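Local structure of tubulin-specific chaperone, putative (Trypanosoma brucei, 4B6M) at residues 12-17 with 38-43. The protein probably binds alpha-tubulin and microtubule plus ends as tubulin-binding cofactor B, a chaperone of which this chain is the CAP-Gly domain. Numbering follows the deposited sequence.
Sequences CLCRPG and VGVEFD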
loop_
_atom_site.group_PDB
_atom_site.type_symbol
_atom_site.label_atom_id
_atom_site.label_comp_id
_atom_site.label_asym_id
_atom_site.label_seq_id
_atom_site.Cartn_x
_atom_site.Cartn_y
_atom_site.Cartn_z
ATOM N N CYS A 12 -0.157 5.609 6.644
ATOM C CA CYS A 12 0.984 4.763 6.985
ATOM C C CYS A 12 2.325 5.249 6.471
ATOM O O CYS A 12 2.394 6.023 5.504
ATOM C CB CYS A 12 0.699 3.316 6.532
ATOM S SG CYS A 12 0.478 3.128 4.728
ATOM N N LEU A 13 3.385 4.788 7.128
ATOM C CA LEU A 13 4.732 4.865 6.611
ATOM C C LEU A 13 5.163 3.440 6.395
ATOM O O LEU A 13 5.006 2.599 7.295
ATOM C CB LEU A 13 5.701 5.504 7.617
ATOM C CG LEU A 13 5.648 7.011 7.859
ATOM C CD1 LEU A 13 6.644 7.373 8.971
ATOM C CD2 LEU A 13 5.943 7.813 6.607
ATOM N N CYS A 14 5.714 3.184 5.226
ATOM C CA CYS A 14 6.040 1.834 4.783
ATOM C C CYS A 14 7.513 1.657 4.498
ATOM O O CYS A 14 8.136 2.482 3.836
ATOM C CB CYS A 14 5.293 1.519 3.492
ATOM S SG CYS A 14 3.510 1.568 3.639
ATOM N N ARG A 15 8.069 0.536 4.958
ATOM C CA ARG A 15 9.409 0.131 4.569
ATOM C C ARG A 15 9.447 -0.410 3.142
ATOM O O ARG A 15 8.396 -0.871 2.667
ATOM C CB ARG A 15 9.893 -0.981 5.515
ATOM C CG ARG A 15 10.164 -0.491 6.915
ATOM C CD ARG A 15 10.998 -1.510 7.656
ATOM N NE ARG A 15 10.178 -2.663 7.981
ATOM C CZ ARG A 15 10.656 -3.833 8.404
ATOM N NH1 ARG A 15 11.961 -4.020 8.588
ATOM N NH2 ARG A 15 9.808 -4.813 8.679
ATOM N N PRO A 16 10.627 -0.366 2.481
ATOM C CA PRO A 16 11.759 0.338 3.067
ATOM C C PRO A 16 11.649 1.834 2.826
ATOM O O PRO A 16 10.947 2.257 1.911
ATOM C CB PRO A 16 12.957 -0.203 2.291
ATOM C CG PRO A 16 12.415 -0.504 0.959
ATOM C CD PRO A 16 11.015 -1.019 1.209
ATOM N N GLY A 17 12.324 2.612 3.657
ATOM C CA GLY A 17 12.549 4.030 3.368
ATOM C C GLY A 17 11.461 5.038 3.707
ATOM O O GLY A 17 11.436 6.130 3.119
ATOM N N VAL A 38 -1.127 -6.020 2.164
ATOM C CA VAL A 38 -1.672 -4.681 2.313
ATOM C C VAL A 38 -1.438 -3.906 1.016
ATOM O O VAL A 38 -0.295 -3.773 0.542
ATOM C CB VAL A 38 -1.004 -3.950 3.508
ATOM C CG1 VAL A 38 -1.649 -2.583 3.722
ATOM C CG2 VAL A 38 -1.123 -4.789 4.792
ATOM N N GLY A 39 -2.515 -3.437 0.393
ATOM C CA GLY A 39 -2.381 -2.603 -0.802
ATOM C C GLY A 39 -2.261 -1.165 -0.372
ATOM O O GLY A 39 -3.158 -0.694 0.326
ATOM N N VAL A 40 -1.198 -0.477 -0.781
ATOM C CA VAL A 40 -0.978 0.916 -0.368
ATOM C C VAL A 40 -0.922 1.820 -1.585
ATOM O O VAL A 40 -0.298 1.475 -2.595
ATOM C CB VAL A 40 0.330 1.065 0.449
ATOM C CG1 VAL A 40 0.629 2.532 0.724
ATOM C CG2 VAL A 40 0.251 0.295 1.756
ATOM N N GLU A 41 -1.578 2.981 -1.496
ATOM C CA GLU A 41 -1.361 4.031 -2.475
ATOM C C GLU A 41 -0.454 5.080 -1.851
ATOM O O GLU A 41 -0.812 5.746 -0.857
ATOM C CB GLU A 41 -2.678 4.667 -2.903
ATOM C CG GLU A 41 -2.467 5.791 -3.887
ATOM C CD GLU A 41 -3.768 6.418 -4.346
ATOM O OE1 GLU A 41 -4.852 5.944 -3.931
ATOM O OE2 GLU A 41 -3.687 7.390 -5.104
ATOM N N PHE A 42 0.726 5.233 -2.429
ATOM C CA PHE A 42 1.691 6.194 -1.929
ATOM C C PHE A 42 1.370 7.604 -2.381
ATOM O O PHE A 42 0.718 7.812 -3.417
ATOM C CB PHE A 42 3.101 5.782 -2.345
ATOM C CG PHE A 42 3.513 4.463 -1.771
ATOM C CD1 PHE A 42 3.868 4.383 -0.431
ATOM C CD2 PHE A 42 3.505 3.299 -2.538
ATOM C CE1 PHE A 42 4.219 3.175 0.139
ATOM C CE2 PHE A 42 3.882 2.081 -1.977
ATOM C CZ PHE A 42 4.228 2.018 -0.628
ATOM N N ASP A 43 1.829 8.571 -1.584
ATOM C CA ASP A 43 1.668 9.960 -1.939
ATOM C C ASP A 43 2.551 10.352 -3.112
ATOM O O ASP A 43 2.146 11.172 -3.950
ATOM C CB ASP A 43 2.000 10.843 -0.748
ATOM C CG ASP A 43 0.973 10.763 0.361
ATOM O OD1 ASP A 43 0.019 9.962 0.300
ATOM O OD2 ASP A 43 1.142 11.513 1.349
#
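Two unbonded cysteine sulfurs lie side by side against a single valine, Val40: Cys12 SG and Cys14 SG are 3.6 Å apart, in van der Waals contact but far too distant for a disulfide. Cys14 SG lies 4.0 Å from Val40 CG2, while Cys12 SG sits across both methyls, 4.1 Å from Val40 CG1 and equally far from Val40 CG2. The valine thus presents its fork to the sulfurs: CG1 stands anti to its own backbone N (chi1 173°) and CG2 beside that N, and both branches are used.

Cys14 also reaches the rim of an aromatic ring. Its CB lies at the edge of Phe42, in the ring plane and 3.9 Å from Phe42 CE1, and its SG is just as near that same carbon. The sulfur is 5.1 Å from the ring centroid and 69° off the normal, an oblique sulfur-aromatic contact nearer to the edge than to the face. One face of the same ring receives Val40 CG1, 3.7 Å above the plane and displaced toward the rim. Valine on a face and cysteine at the edge would tend to hold the ring's orientation.

All four residues are buried. Val74 touches both cysteines, and Leu69 packs on Cys14 and Phe42, so the cluster draws in strands 74-76 and 66-69. Just beyond the cluster, Asp43 forms a salt bridge with Arg11, at the start of strand 11-14.

The example illustrates how a small beta barrel fills its interior. Strands 11-14 and 36-42 are not neighbours in the sheet, since 19-26 runs between them; their portions 12-14 and 38-42 cross at 98° with axes 9.3 Å apart, and side chains bridge the gap. Such near-orthogonal packing across a strongly curled antiparallel sheet is characteristic of the SH3-like barrel of CAP-Gly domains.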